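Local coordinates for hydroxyethylthiazole kinase (Pyrococcus horikoshii, PDB 3HPD), which probably catalyses the magnesium- and ATP-dependent phosphorylation of the hydroxyl group of 4-methyl-5-beta-hydroxyethylthiazole in thiamine biosynthesis, at residues E230-P235 with H239-D244; A224-Y229 with R255-V260; E52-A57 with V76-I81. One frame throughout, in Å; residues are numbered along the deposited sequence.

Interaction 1 of 3, residues E230-P235 with H239-D244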
# COMPACT_ATOMS: atom_id res chain seq x y z
N GLU A 230 -24.42 -1.14 2.64
CA GLU A 230 -25.59 -0.41 3.11
C GLU A 230 -25.25 1.07 3.27
O GLU A 230 -26.10 1.94 3.06
CB GLU A 230 -26.07 -0.96 4.46
CG GLU A 230 -26.44 -2.43 4.45
CD GLU A 230 -26.95 -2.92 5.79
OE1 GLU A 230 -26.69 -2.26 6.81
OE2 GLU A 230 -27.61 -3.99 5.83
N GLU A 231 -24.00 1.34 3.64
CA GLU A 231 -23.52 2.71 3.85
C GLU A 231 -22.79 3.34 2.67
O GLU A 231 -22.72 4.56 2.57
CB GLU A 231 -22.59 2.76 5.05
CG GLU A 231 -23.25 2.63 6.40
CD GLU A 231 -22.30 2.97 7.52
OE1 GLU A 231 -21.48 2.10 7.92
OE2 GLU A 231 -22.34 4.12 8.00
N ALA A 232 -22.24 2.52 1.78
CA ALA A 232 -21.47 3.02 0.64
C ALA A 232 -21.66 2.14 -0.60
O ALA A 232 -21.27 0.98 -0.60
CB ALA A 232 -20.00 3.09 1.01
N LYS A 233 -22.24 2.72 -1.64
CA LYS A 233 -22.54 2.01 -2.88
C LYS A 233 -21.44 2.03 -3.94
O LYS A 233 -21.58 1.39 -4.99
CB LYS A 233 -23.81 2.58 -3.51
CG LYS A 233 -24.99 2.70 -2.55
CD LYS A 233 -25.54 1.34 -2.18
CE LYS A 233 -26.71 1.46 -1.21
NZ LYS A 233 -26.29 2.07 0.08
N TYR A 234 -20.35 2.75 -3.67
CA TYR A 234 -19.26 2.86 -4.63
C TYR A 234 -17.95 2.33 -4.05
O TYR A 234 -17.71 2.44 -2.85
CB TYR A 234 -19.15 4.32 -5.07
CG TYR A 234 -20.52 4.89 -5.38
CD1 TYR A 234 -21.28 4.39 -6.44
CD2 TYR A 234 -21.08 5.88 -4.57
CE1 TYR A 234 -22.58 4.87 -6.69
CE2 TYR A 234 -22.37 6.36 -4.81
CZ TYR A 234 -23.11 5.86 -5.87
OH TYR A 234 -24.38 6.34 -6.10
N PRO A 235 -17.08 1.75 -4.90
CA PRO A 235 -15.78 1.15 -4.56
C PRO A 235 -14.87 1.81 -3.52
O PRO A 235 -14.36 1.13 -2.63
CB PRO A 235 -15.09 1.01 -5.91
CG PRO A 235 -16.23 0.81 -6.85
CD PRO A 235 -17.22 1.84 -6.36
N HIS A 239 -14.83 0.38 0.27
CA HIS A 239 -13.58 -0.18 0.80
C HIS A 239 -13.34 0.31 2.23
O HIS A 239 -13.01 -0.47 3.12
CB HIS A 239 -12.40 0.23 -0.10
CG HIS A 239 -11.08 -0.33 0.33
ND1 HIS A 239 -9.88 0.10 -0.20
CD2 HIS A 239 -10.77 -1.29 1.24
CE1 HIS A 239 -8.89 -0.57 0.36
NE2 HIS A 239 -9.40 -1.42 1.23
N VAL A 240 -13.51 1.61 2.44
CA VAL A 240 -13.31 2.22 3.75
C VAL A 240 -14.25 1.62 4.80
O VAL A 240 -13.84 1.33 5.93
CB VAL A 240 -13.54 3.76 3.69
CG1 VAL A 240 -13.53 4.34 5.10
CG2 VAL A 240 -12.47 4.42 2.83
N LYS A 241 -15.51 1.43 4.42
CA LYS A 241 -16.50 0.89 5.34
C LYS A 241 -16.26 -0.57 5.73
O LYS A 241 -16.81 -1.04 6.73
CB LYS A 241 -17.90 1.04 4.74
CG LYS A 241 -18.36 2.49 4.61
CD LYS A 241 -18.62 3.12 5.98
CE LYS A 241 -19.14 4.54 5.84
NZ LYS A 241 -19.62 5.10 7.14
N LEU A 242 -15.46 -1.29 4.96
CA LEU A 242 -15.17 -2.68 5.31
C LEU A 242 -14.46 -2.74 6.66
O LEU A 242 -14.78 -3.56 7.51
CB LEU A 242 -14.30 -3.34 4.23
CG LEU A 242 -14.96 -3.58 2.86
CD1 LEU A 242 -13.95 -4.18 1.89
CD2 LEU A 242 -16.16 -4.51 3.03
N TYR A 243 -13.49 -1.85 6.85
CA TYR A 243 -12.74 -1.79 8.11
C TYR A 243 -13.65 -1.35 9.24
O TYR A 243 -13.55 -1.85 10.36
CB TYR A 243 -11.58 -0.81 7.98
CG TYR A 243 -10.67 -1.13 6.83
CD1 TYR A 243 -9.77 -2.20 6.89
CD2 TYR A 243 -10.73 -0.39 5.65
CE1 TYR A 243 -8.97 -2.53 5.81
CE2 TYR A 243 -9.92 -0.71 4.55
CZ TYR A 243 -9.05 -1.78 4.64
OH TYR A 243 -8.23 -2.10 3.57
N ASP A 244 -14.53 -0.39 8.95
CA ASP A 244 -15.45 0.10 9.97
C ASP A 244 -16.28 -1.04 10.53
O ASP A 244 -16.45 -1.16 11.74
CB ASP A 244 -16.39 1.16 9.39
CG ASP A 244 -15.70 2.49 9.17
OD1 ASP A 244 -14.49 2.60 9.45
OD2 ASP A 244 -16.37 3.44 8.71

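Interaction 2 of 3, residues A224-Y229 with R255-V260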
# COMPACT_ATOMS: atom_id res chain seq x y z
N ALA A 224 -19.61 -8.00 7.01
CA ALA A 224 -19.01 -6.67 6.98
C ALA A 224 -19.22 -6.07 5.60
O ALA A 224 -19.47 -4.86 5.47
CB ALA A 224 -17.51 -6.75 7.30
N ALA A 225 -19.13 -6.91 4.57
CA ALA A 225 -19.32 -6.46 3.20
C ALA A 225 -20.76 -5.98 2.98
O ALA A 225 -20.99 -4.95 2.35
CB ALA A 225 -18.99 -7.60 2.23
N GLU A 226 -21.72 -6.73 3.51
CA GLU A 226 -23.12 -6.36 3.38
C GLU A 226 -23.39 -5.04 4.10
O GLU A 226 -24.05 -4.16 3.57
CB GLU A 226 -24.02 -7.46 3.96
CG GLU A 226 -24.03 -8.73 3.13
CD GLU A 226 -24.74 -9.88 3.83
OE1 GLU A 226 -25.80 -9.64 4.43
OE2 GLU A 226 -24.23 -11.02 3.76
N LYS A 227 -22.85 -4.91 5.31
CA LYS A 227 -23.03 -3.70 6.11
C LYS A 227 -22.35 -2.50 5.46
O LYS A 227 -22.87 -1.38 5.51
CB LYS A 227 -22.46 -3.91 7.52
CG LYS A 227 -23.18 -4.97 8.33
CD LYS A 227 -24.64 -4.61 8.56
CE LYS A 227 -24.79 -3.38 9.45
NZ LYS A 227 -26.22 -3.00 9.61
N ALA A 228 -21.19 -2.73 4.86
CA ALA A 228 -20.47 -1.64 4.21
C ALA A 228 -21.27 -1.13 3.02
O ALA A 228 -21.39 0.08 2.81
CB ALA A 228 -19.09 -2.11 3.76
N TYR A 229 -21.84 -2.05 2.25
CA TYR A 229 -22.61 -1.64 1.08
C TYR A 229 -23.84 -0.82 1.50
O TYR A 229 -24.24 0.10 0.79
CB TYR A 229 -23.06 -2.85 0.27
CG TYR A 229 -23.64 -2.47 -1.07
CD1 TYR A 229 -22.83 -2.04 -2.11
CD2 TYR A 229 -25.03 -2.48 -1.27
CE1 TYR A 229 -23.37 -1.62 -3.33
CE2 TYR A 229 -25.58 -2.06 -2.48
CZ TYR A 229 -24.74 -1.63 -3.50
OH TYR A 229 -25.27 -1.22 -4.70
N ARG A 255 -25.94 -12.47 14.76
CA ARG A 255 -27.21 -13.14 14.98
C ARG A 255 -28.26 -12.76 13.94
O ARG A 255 -29.00 -13.61 13.45
CB ARG A 255 -27.74 -12.81 16.38
CG ARG A 255 -29.22 -13.09 16.59
CD ARG A 255 -29.57 -12.94 18.06
NE ARG A 255 -28.71 -13.80 18.87
CZ ARG A 255 -27.90 -13.36 19.83
NH1 ARG A 255 -27.84 -12.07 20.12
NH2 ARG A 255 -27.14 -14.22 20.48
N THR A 256 -28.30 -11.48 13.60
CA THR A 256 -29.28 -10.97 12.64
C THR A 256 -28.89 -11.05 11.16
O THR A 256 -29.77 -11.09 10.30
CB THR A 256 -29.65 -9.51 12.97
OG1 THR A 256 -28.46 -8.72 13.08
CG2 THR A 256 -30.42 -9.44 14.29
N TYR A 257 -27.59 -11.09 10.86
CA TYR A 257 -27.15 -11.14 9.46
C TYR A 257 -26.53 -12.44 8.95
O TYR A 257 -26.52 -12.68 7.75
CB TYR A 257 -26.14 -10.02 9.18
CG TYR A 257 -26.75 -8.66 8.91
CD1 TYR A 257 -27.19 -7.85 9.96
CD2 TYR A 257 -26.87 -8.18 7.61
CE1 TYR A 257 -27.74 -6.60 9.71
CE2 TYR A 257 -27.43 -6.93 7.35
CZ TYR A 257 -27.85 -6.14 8.41
OH TYR A 257 -28.38 -4.90 8.16
N ALA A 258 -26.02 -13.27 9.85
CA ALA A 258 -25.38 -14.52 9.43
C ALA A 258 -26.24 -15.43 8.56
O ALA A 258 -27.40 -15.70 8.87
CB ALA A 258 -24.88 -15.29 10.65
N LYS A 259 -25.66 -15.87 7.45
CA LYS A 259 -26.32 -16.79 6.52
C LYS A 259 -25.31 -17.91 6.30
O LYS A 259 -24.46 -17.83 5.41
CB LYS A 259 -26.62 -16.10 5.18
CG LYS A 259 -27.52 -14.88 5.28
CD LYS A 259 -27.89 -14.38 3.89
CE LYS A 259 -28.73 -13.11 3.96
NZ LYS A 259 -29.92 -13.28 4.84
N VAL A 260 -25.41 -18.95 7.11
CA VAL A 260 -24.48 -20.08 7.03
C VAL A 260 -25.17 -21.37 7.47
O VAL A 260 -26.02 -21.35 8.35
CB VAL A 260 -23.25 -19.83 7.94
CG1 VAL A 260 -23.70 -19.49 9.35
CG2 VAL A 260 -22.34 -21.05 7.95

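Interaction 3 of 3, residues E52-A57 with V76-I81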
# COMPACT_ATOMS: atom_id res chain seq x y z
N GLU A 52 12.52 -16.09 14.73
CA GLU A 52 12.10 -15.30 15.88
C GLU A 52 10.70 -14.72 15.74
O GLU A 52 9.95 -14.64 16.71
CB GLU A 52 13.10 -14.17 16.13
CG GLU A 52 14.44 -14.66 16.64
CD GLU A 52 15.48 -13.56 16.68
OE1 GLU A 52 15.32 -12.61 17.47
OE2 GLU A 52 16.46 -13.64 15.91
N MET A 53 10.34 -14.33 14.52
CA MET A 53 9.02 -13.75 14.29
C MET A 53 7.91 -14.81 14.36
O MET A 53 6.86 -14.57 14.95
CB MET A 53 8.99 -13.04 12.93
CG MET A 53 7.94 -11.94 12.84
SD MET A 53 8.18 -10.67 14.10
CE MET A 53 9.16 -9.45 13.20
N ILE A 54 8.15 -15.98 13.78
CA ILE A 54 7.16 -17.05 13.80
C ILE A 54 7.00 -17.59 15.22
O ILE A 54 5.93 -18.07 15.60
CB ILE A 54 7.54 -18.18 12.83
CG1 ILE A 54 7.57 -17.63 11.40
CG2 ILE A 54 6.53 -19.33 12.92
CD1 ILE A 54 8.04 -18.62 10.36
N ARG A 55 8.07 -17.50 16.01
CA ARG A 55 8.04 -17.95 17.40
C ARG A 55 7.14 -17.00 18.18
O ARG A 55 6.41 -17.40 19.09
CB ARG A 55 9.44 -17.90 18.00
CG ARG A 55 10.37 -19.04 17.61
CD ARG A 55 11.74 -18.81 18.21
NE ARG A 55 12.60 -19.98 18.13
CZ ARG A 55 13.78 -20.08 18.74
NH1 ARG A 55 14.22 -19.07 19.48
NH2 ARG A 55 14.50 -21.19 18.63
N LEU A 56 7.23 -15.73 17.82
CA LEU A 56 6.47 -14.67 18.46
C LEU A 56 4.99 -14.73 18.08
O LEU A 56 4.12 -14.47 18.91
CB LEU A 56 7.06 -13.32 18.03
CG LEU A 56 7.31 -12.22 19.05
CD1 LEU A 56 7.95 -12.79 20.30
CD2 LEU A 56 8.22 -11.16 18.42
N ALA A 57 4.72 -15.09 16.83
CA ALA A 57 3.37 -15.16 16.29
C ALA A 57 2.50 -16.31 16.78
O ALA A 57 2.99 -17.30 17.31
CB ALA A 57 3.43 -15.19 14.76
N VAL A 76 8.63 -20.81 1.94
CA VAL A 76 8.84 -22.23 2.15
C VAL A 76 9.51 -22.46 3.51
O VAL A 76 9.14 -23.38 4.24
CB VAL A 76 9.71 -22.83 1.02
CG1 VAL A 76 10.11 -24.25 1.37
CG2 VAL A 76 8.91 -22.81 -0.29
N LYS A 77 10.48 -21.62 3.84
CA LYS A 77 11.19 -21.73 5.11
C LYS A 77 10.22 -21.46 6.26
O LYS A 77 10.25 -22.15 7.28
CB LYS A 77 12.35 -20.73 5.16
CG LYS A 77 13.23 -20.86 6.39
CD LYS A 77 13.95 -22.21 6.42
CE LYS A 77 14.82 -22.34 7.67
NZ LYS A 77 15.50 -23.67 7.73
N ALA A 78 9.37 -20.45 6.09
CA ALA A 78 8.39 -20.10 7.11
C ALA A 78 7.45 -21.27 7.37
O ALA A 78 7.09 -21.55 8.51
CB ALA A 78 7.59 -18.89 6.67
N THR A 79 7.04 -21.94 6.30
CA THR A 79 6.14 -23.08 6.42
C THR A 79 6.80 -24.18 7.23
O THR A 79 6.16 -24.81 8.08
CB THR A 79 5.75 -23.62 5.03
OG1 THR A 79 5.07 -22.59 4.29
CG2 THR A 79 4.82 -24.82 5.16
N GLU A 80 8.08 -24.42 6.99
CA GLU A 80 8.79 -25.46 7.72
C GLU A 80 8.95 -25.08 9.19
O GLU A 80 8.78 -25.92 10.07
CB GLU A 80 10.14 -25.72 7.05
CG GLU A 80 9.99 -26.09 5.58
CD GLU A 80 11.30 -26.33 4.87
OE1 GLU A 80 12.30 -25.65 5.20
OE2 GLU A 80 11.33 -27.19 3.96
N ILE A 81 9.26 -23.82 9.45
CA ILE A 81 9.42 -23.33 10.83
C ILE A 81 8.10 -23.39 11.59
O ILE A 81 8.05 -23.89 12.72
CB ILE A 81 9.94 -21.88 10.84
CG1 ILE A 81 11.36 -21.83 10.27
CG2 ILE A 81 9.91 -21.32 12.26
CD1 ILE A 81 11.91 -20.43 10.10

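Interaction 1 of 3, residues E230-P235 with H239-D244
The carboxylate of Glu231 has one face covered by the end of Lys241: Lys241 CD and CE lie over that face, and Lys241 NZ is 3.0 Å from OE2 of Glu231. The pair is a salt bridge, but its hydrogen bond is weak, the NZ standing off the carboxylate plane; the carboxylate is held more firmly through OE1, which accepts from NE1 of Trp245. The imidazole of His239 is directed away from segment 230-235, while its CB lies against Pro235 O; His239 NE2 shares a 2.7 Å hydrogen bond with Tyr243 OH.

These groups lie where helix 210-231 ends and a short connection leads into the next helix, 235-248, with Tyr234 at the N-cap position. With CG set opposite the carbonyl carbon (chi1 -66°), Lys241 CG packs 4.0 Å from Ala232 CB; the bend at chi2 then turns CD, CE and NZ over Glu231. The same NZ has a long salt bridge to Asp244 OD2, completing a three-residue network; Asp244 OD2 also bonds to Ser237 OG of the third subunit, which joins helix 235-248 to that subunit. With an alanine in place of Lys241, Glu231 and Asp244 would probably face each other without the cation that both approach, and Ala232 would lose the chain packed against it. At the start of the second helix, His239 N donates to Pro235 O at 3.0 Å.

Interaction 2 of 3, residues A224-Y229 with R255-V260
Lys227 curls at two successive torsions, chi2 (-62°) and chi3, and the double bend carries its chain across the ring of Tyr257 at about a right angle instead of straight out from the helix. Glu226, one residue earlier, takes the other course: its chain is extended beyond CG and slides past the tyrosine in the opposite direction. The two neighbours thus treat the ring differently. CD of Lys227 sits over one face, displaced toward the rim, 3.9 Å from the centroid of the Tyr257 ring and 23° off its normal, a CH-pi contact. From above that same face, Lys227 NZ donates to Tyr257 OH at 3.2 Å. Glu226 OE1 lies instead at the edge, in the ring plane and 3.7 Å from CD2 of Tyr257, with the carboxylate turned 53° against the ring.

This is a surface contact between helix 210-231 and the last turn of helix 251-257, just before the chain leaves the helix at Ala258 and enters strand 260-263, an outermost strand of the central sheet of this ribokinase-clan kinase.

The polar ends have stronger partners nearby. Glu230 engages both groups, OE1 in a salt bridge with Lys227 NZ and OE2 in a hydrogen bond with Tyr257 OH, which probably helps to fix the tyrosine's tilt. Glu226 OE2 is gripped by Gly183 N and Asn182 ND2, and Asn182 ND2 also bonds to the carbonyl oxygen of Tyr257. Lys259 NZ stays 5.5 Å from Glu226 OE1, near enough for its charge probably to be felt there without contact.

Interaction 3 of 3, residues E52-A57 with V76-I81
Helices 50-56 and 69-85 are the elements before and after the parallel strand 59-63, and their mutual contact is apolar, made by side chains and the main chain at Ala78. Ile54 is the residue that reaches across. Its CG1 points opposite the carbonyl carbon (chi1 -63°) and the chain then runs out straight at chi2 (175°), so that CD1 arrives head-on at the backbone of the second helix. There it meets Ala78 CA at 3.6 Å, with the methyl CB of Ala78 at 3.7 Å; the small side chain lets the probing methyl come right up to the main chain.

Ile81, one turn further along, flanks the same methyl with both CB and CG2, its CG2 3.8 Å from Ile54 CD1. That branch also lies along the root of the other isoleucine, where Ile54 CB and Ile81 CG2 are 4.0 Å apart, and the CG2 atoms of Ile54 and Ile81 are separated by 4.0 Å as well.

Beneath them the layer rests on the sheet, with Ile54 on His19 and Val60 and Ala78 on Ile21. Lys87 NZ binds the carbonyl oxygens of Ile54 and Ala57 where the first helix ends, and Glu52 on its outer side bonds to Lys100 N of the third subunit. Neighbouring helices packed side by side over parallel strands, as here, are typical of the beta-alpha-beta crossovers that build the ribokinase-like fold.

How the interactions relate
Interactions 1 and 2 form one continuous patch, with centres 13 Å apart, and both draw on helix 210-231. Ala228 of interaction 2 packs its CB 3.5 Å from Lys241 CB of interaction 1, and Leu242 CD2 of interaction 1 lies 3.7 Å from Ala225 CA of interaction 2. Interaction 3 stands on the opposite side of the chain's centre, about 34 Å from either, centre to centre. It shares with interaction 1 a contact to the third subunit, whereas interaction 2 touches no other chain. Of the predicted substrate-binding residues, Gly192 is about 8 Å from the side chain of His239 and the side chain of Met43 about 12 Å from that of Ile54.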